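Local coordinates for protein putative N-acetylneuraminate lyase ([Ruminococcus] gnavus ATCC 29149, PDB 6RB7) that belongs to the dihydrodipicolinate synthetase family of (beta/alpha)8-barrel proteins and is assembled from four copies of the chain, at residues A138-Y143 and Q174-A179; Q87-R92 and V113-T118. All blocks are in the same frame, centred on the assembly; numbering follows the deposited sequence.

Contact 1: A138-Y143 and Q174-A179; sequences AIPPIY and QLAGVA
The puckered ring of P140 takes two side chains from 174-179 on different parts of it. A176 CB lies against the CG–CD side, 3.9 Å from P140 CD, while V178 CG2 sits 3.6 Å from P140 CB. W155 of helix 148-160 packs on the same proline from outside the two segments. This is a (beta/alpha)8 barrel, and the contact joins the loop after strand 135-138 to the short helix 173-176 and the turn that follow strand 166-171. V178 has chi1 at -68°, which lodges CG2 between its own backbone N and carbonyl carbon and lets that methyl also approach P141 O, at 3.8 Å. I142 adds a looser side-chain touch: CG2 comes within 4.2 Å of A176 CB, but the longer branch leads off, and I142 packs on Y143 of the second subunit. G177, with positive phi, ends the helical turn, and no direct hydrogen bond crosses between the segments. A water does the polar bridging instead. It accepts from Y143 N at 2.9 Å, lies 2.9 Å from L175 O at the closing end of helix 173-176, and makes a weak, longer bond of 3.1 Å to A176 O.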
loop_
_atom_site.group_PDB
_atom_site.type_symbol
_atom_site.label_atom_id
_atom_site.label_comp_id
_atom_site.label_asym_id
_atom_site.label_seq_id
_atom_site.Cartn_x
_atom_site.Cartn_y
_atom_site.Cartn_z
ATOM N N ALA A 138 -22.869 -6.599 7.270
ATOM C CA ALA A 138 -21.672 -7.458 7.327
ATOM C C ALA A 138 -20.495 -6.754 6.652
ATOM O O ALA A 138 -20.593 -6.358 5.492
ATOM C CB ALA A 138 -21.942 -8.777 6.677
ATOM N N ILE A 139 -19.406 -6.662 7.407
ATOM C CA ILE A 139 -18.060 -6.468 6.805
ATOM C C ILE A 139 -17.738 -7.664 5.928
ATOM O O ILE A 139 -18.409 -8.711 6.000
ATOM C CB ILE A 139 -17.009 -6.230 7.890
ATOM C CG1 ILE A 139 -16.856 -7.410 8.845
ATOM C CG2 ILE A 139 -17.269 -4.917 8.608
ATOM C CD1 ILE A 139 -15.602 -7.328 9.680
ATOM N N PRO A 140 -16.713 -7.589 5.093
ATOM C CA PRO A 140 -16.244 -8.752 4.368
ATOM C C PRO A 140 -15.521 -9.714 5.305
ATOM O O PRO A 140 -15.162 -9.396 6.453
ATOM C CB PRO A 140 -15.214 -8.197 3.357
ATOM C CG PRO A 140 -15.305 -6.705 3.449
ATOM C CD PRO A 140 -15.866 -6.415 4.819
ATOM N N PRO A 141 -15.164 -10.908 4.783
ATOM C CA PRO A 141 -14.203 -11.766 5.466
ATOM C C PRO A 141 -12.890 -11.006 5.689
ATOM O O PRO A 141 -12.487 -10.196 4.849
ATOM C CB PRO A 141 -14.002 -12.925 4.491
ATOM C CG PRO A 141 -15.269 -12.923 3.635
ATOM C CD PRO A 141 -15.606 -11.450 3.480
ATOM N N ILE A 142 -12.256 -11.274 6.811
ATOM C CA ILE A 142 -11.023 -10.548 7.217
ATOM C C ILE A 142 -9.805 -11.487 7.256
ATOM O O ILE A 142 -9.961 -12.723 7.182
ATOM C CB ILE A 142 -11.215 -9.852 8.577
ATOM C CG1 ILE A 142 -11.412 -10.823 9.733
ATOM C CG2 ILE A 142 -12.374 -8.878 8.449
ATOM C CD1 ILE A 142 -11.321 -10.173 11.074
ATOM N N TYR A 143 -8.631 -10.875 7.475
ATOM C CA TYR A 143 -7.324 -11.558 7.667
ATOM C C TYR A 143 -6.838 -12.152 6.361
ATOM O O TYR A 143 -6.014 -11.519 5.719
ATOM C CB TYR A 143 -7.327 -12.564 8.810
ATOM C CG TYR A 143 -5.952 -13.034 9.174
ATOM C CD1 TYR A 143 -5.134 -12.274 9.983
ATOM C CD2 TYR A 143 -5.457 -14.238 8.736
ATOM C CE1 TYR A 143 -3.854 -12.672 10.299
ATOM C CE2 TYR A 143 -4.189 -14.674 9.063
ATOM C CZ TYR A 143 -3.385 -13.901 9.878
ATOM O OH TYR A 143 -2.117 -14.296 10.255
ATOM N N GLN A 174 -9.537 -0.709 4.245
ATOM C CA GLN A 174 -8.332 -0.366 5.049
ATOM C C GLN A 174 -8.133 -1.359 6.185
ATOM O O GLN A 174 -6.981 -1.555 6.611
ATOM C CB GLN A 174 -8.490 0.970 5.778
ATOM C CG GLN A 174 -8.834 2.176 4.957
ATOM C CD GLN A 174 -10.323 2.414 4.967
ATOM O OE1 GLN A 174 -11.058 1.597 4.444
ATOM N NE2 GLN A 174 -10.754 3.527 5.553
ATOM N N LEU A 175 -9.208 -1.892 6.744
ATOM C CA LEU A 175 -9.141 -2.851 7.888
ATOM C C LEU A 175 -9.387 -4.276 7.412
ATOM O O LEU A 175 -8.706 -5.189 7.916
ATOM C CB LEU A 175 -10.123 -2.472 8.983
ATOM C CG LEU A 175 -10.034 -1.033 9.490
ATOM C CD1 LEU A 175 -10.970 -0.837 10.646
ATOM C CD2 LEU A 175 -8.595 -0.656 9.836
ATOM N N ALA A 176 -10.368 -4.508 6.550
ATOM C CA ALA A 176 -10.703 -5.875 6.107
ATOM C C ALA A 176 -9.660 -6.438 5.150
ATOM O O ALA A 176 -9.542 -7.686 5.098
ATOM C CB ALA A 176 -12.069 -5.895 5.469
ATOM N N GLY A 177 -8.971 -5.593 4.365
ATOM C CA GLY A 177 -7.948 -6.002 3.406
ATOM C C GLY A 177 -8.481 -6.332 2.035
ATOM O O GLY A 177 -7.687 -6.629 1.114
ATOM N N VAL A 178 -9.811 -6.305 1.872
ATOM C CA VAL A 178 -10.501 -6.504 0.591
ATOM C C VAL A 178 -11.555 -5.401 0.465
ATOM O O VAL A 178 -12.070 -4.956 1.485
ATOM C CB VAL A 178 -11.128 -7.906 0.445
ATOM C CG1 VAL A 178 -10.073 -8.994 0.346
ATOM C CG2 VAL A 178 -12.090 -8.218 1.574
ATOM N N ALA A 179 -11.887 -5.053 -0.772
ATOM C CA ALA A 179 -12.870 -4.002 -1.097
ATOM C C ALA A 179 -14.120 -4.590 -1.718
ATOM O O ALA A 179 -14.071 -5.569 -2.481
ATOM C CB ALA A 179 -12.217 -2.996 -2.033
HETATM O O HOH W 1 -8.050 -8.046 7.845
#

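Contact 2: Q87-R92 and V113-T118; sequences QSVEDR and VACNNT
R92 reaches A114 by a bend at chi3 (71°) in an otherwise extended side chain, its CG set anti to the carbonyl carbon. C115, with chi1 at -60°, turns its sulfur toward the same guanidinium. The grip is end-on: R92 NH1 stands 3.0 Å and R92 NH2 2.9 Å from A114 O, so one carbonyl oxygen takes both bonds. That oxygen lies almost in the guanidinium plane, 7° out of it, yet both nitrogens come from the same face of the carbonyl, above its plane, and neither bond is straight. NH2 also donates to H112 O, so carbonyls of H112 and A114, two residues apart, restrain the group. C115 SG lies obliquely to it, 3.5 Å from R92 NH1, and V89 CG2 is a looser 4.4 Å from C115 SG. A capping box fixes the start of the arginine's helix: D91 N donates to S88 OG at 3.0 Å, S88 N returns a bond to D91 OD2 at 3.0 Å, and that carboxylate also salt-bridges R307. The contact lies within the beta-alpha-beta unit 74-77, 89-103, 108-112, joining the start of its helix to the loop after its second strand, as in a (beta/alpha)8 barrel.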
loop_
_atom_site.group_PDB
_atom_site.type_symbol
_atom_site.label_atom_id
_atom_site.label_comp_id
_atom_site.label_asym_id
_atom_site.label_seq_id
_atom_site.Cartn_x
_atom_site.Cartn_y
_atom_site.Cartn_z
ATOM N N GLN A 87 -15.885 -9.769 20.649
ATOM C CA GLN A 87 -17.070 -10.292 21.355
ATOM C C GLN A 87 -17.393 -11.686 20.855
ATOM O O GLN A 87 -17.092 -11.993 19.695
ATOM C CB GLN A 87 -18.251 -9.343 21.232
ATOM C CG GLN A 87 -18.018 -8.144 22.134
ATOM C CD GLN A 87 -19.086 -7.093 22.025
ATOM O OE1 GLN A 87 -20.053 -7.262 21.284
ATOM N NE2 GLN A 87 -18.922 -6.014 22.776
ATOM N N SER A 88 -17.970 -12.491 21.735
ATOM C CA SER A 88 -18.525 -13.805 21.381
ATOM C C SER A 88 -19.896 -13.629 20.733
ATOM O O SER A 88 -20.533 -12.551 20.851
ATOM C CB SER A 88 -18.598 -14.662 22.617
ATOM O OG SER A 88 -19.561 -14.167 23.508
ATOM N N VAL A 89 -20.375 -14.701 20.122
ATOM C CA VAL A 89 -21.773 -14.749 19.627
ATOM C C VAL A 89 -22.706 -14.447 20.793
ATOM O O VAL A 89 -23.629 -13.641 20.640
ATOM C CB VAL A 89 -22.044 -16.095 18.952
ATOM C CG1 VAL A 89 -23.510 -16.309 18.737
ATOM C CG2 VAL A 89 -21.258 -16.200 17.632
ATOM N N GLU A 90 -22.499 -15.085 21.940
ATOM C CA GLU A 90 -23.399 -14.869 23.114
ATOM C C GLU A 90 -23.368 -13.400 23.546
ATOM O O GLU A 90 -24.439 -12.845 23.772
ATOM C CB GLU A 90 -22.998 -15.827 24.230
ATOM C CG GLU A 90 -23.819 -15.633 25.482
ATOM C CD GLU A 90 -25.209 -16.261 25.453
ATOM O OE1 GLU A 90 -25.665 -16.761 24.363
ATOM O OE2 GLU A 90 -25.833 -16.293 26.546
ATOM N N ASP A 91 -22.189 -12.770 23.606
ATOM C CA ASP A 91 -22.069 -11.336 23.954
ATOM C C ASP A 91 -22.957 -10.515 23.015
ATOM O O ASP A 91 -23.700 -9.621 23.454
ATOM C CB ASP A 91 -20.621 -10.869 23.803
ATOM C CG ASP A 91 -19.606 -11.353 24.825
ATOM O OD1 ASP A 91 -20.048 -11.751 25.953
ATOM O OD2 ASP A 91 -18.375 -11.341 24.485
ATOM N N ARG A 92 -22.832 -10.782 21.708
ATOM C CA ARG A 92 -23.524 -9.970 20.688
ATOM C C ARG A 92 -25.038 -10.199 20.764
ATOM O O ARG A 92 -25.815 -9.240 20.503
ATOM C CB ARG A 92 -22.929 -10.256 19.317
ATOM C CG ARG A 92 -21.518 -9.683 19.236
ATOM C CD ARG A 92 -20.748 -10.148 18.015
ATOM N NE ARG A 92 -21.221 -9.590 16.772
ATOM C CZ ARG A 92 -20.565 -9.700 15.614
ATOM N NH1 ARG A 92 -19.428 -10.378 15.576
ATOM N NH2 ARG A 92 -21.062 -9.111 14.531
ATOM N N VAL A 113 -23.725 -8.403 11.896
ATOM C CA VAL A 113 -23.717 -9.819 12.332
ATOM C C VAL A 113 -22.501 -10.567 11.820
ATOM O O VAL A 113 -22.378 -11.758 12.136
ATOM C CB VAL A 113 -25.022 -10.499 11.907
ATOM C CG1 VAL A 113 -26.221 -9.910 12.639
ATOM C CG2 VAL A 113 -25.199 -10.549 10.401
ATOM N N ALA A 114 -21.584 -9.925 11.114
ATOM C CA ALA A 114 -20.412 -10.639 10.564
ATOM C C ALA A 114 -19.499 -11.054 11.718
ATOM O O ALA A 114 -19.145 -10.226 12.613
ATOM C CB ALA A 114 -19.682 -9.786 9.559
ATOM N N CYS A 115 -19.045 -12.289 11.626
ATOM C CA CYS A 115 -18.052 -12.922 12.499
ATOM C C CYS A 115 -16.923 -13.471 11.630
ATOM O O CYS A 115 -17.004 -13.510 10.417
ATOM C CB CYS A 115 -18.662 -14.092 13.259
ATOM S SG CYS A 115 -20.042 -13.576 14.314
ATOM N N ASN A 116 -15.871 -13.959 12.258
ATOM C CA ASN A 116 -14.727 -14.486 11.490
ATOM C C ASN A 116 -15.217 -15.621 10.557
ATOM O O ASN A 116 -14.800 -15.673 9.404
ATOM C CB ASN A 116 -13.633 -14.997 12.421
ATOM C CG ASN A 116 -12.821 -13.934 13.121
ATOM O OD1 ASN A 116 -13.102 -12.737 13.017
ATOM N ND2 ASN A 116 -11.725 -14.388 13.717
ATOM N N ASN A 117 -16.039 -16.537 11.084
ATOM C CA ASN A 117 -16.564 -17.651 10.259
ATOM C C ASN A 117 -18.007 -17.418 9.833
ATOM O O ASN A 117 -18.717 -16.510 10.321
ATOM C CB ASN A 117 -16.303 -18.997 10.915
ATOM C CG ASN A 117 -17.162 -19.307 12.119
ATOM O OD1 ASN A 117 -18.293 -18.816 12.220
ATOM N ND2 ASN A 117 -16.660 -20.158 13.021
ATOM N N THR A 118 -18.419 -18.188 8.840
ATOM C CA THR A 118 -19.777 -18.020 8.268
ATOM C C THR A 118 -20.825 -18.535 9.251
ATOM O O THR A 118 -21.850 -17.879 9.410
ATOM C CB THR A 118 -19.858 -18.726 6.917
ATOM O OG1 THR A 118 -18.829 -18.210 6.074
ATOM C CG2 THR A 118 -21.208 -18.578 6.275
#

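Contact 2 closes before contact 1 opens along the chain, and their centres lie 15 Å apart. Their segments follow four strands adjacent in the sheet, as loops or helix starts: 74-77, 108-112, 135-138 and 166-171 stand side by side in that order, so the two contacts work along one continuous rim of the barrel. They meet directly where 113-118 faces 138-143. There I139 CG1 packs 3.8 Å from A114 CB, and I142 CD1 approaches N116 OD1 at 3.7 Å. Both contacts also reach the second subunit, contact 1 through packing on its Y143 and contact 2 through hydrogen bonds from N116 and N117. Consecutive strand-to-helix connections are thus joined along a rim that also meets the second subunit.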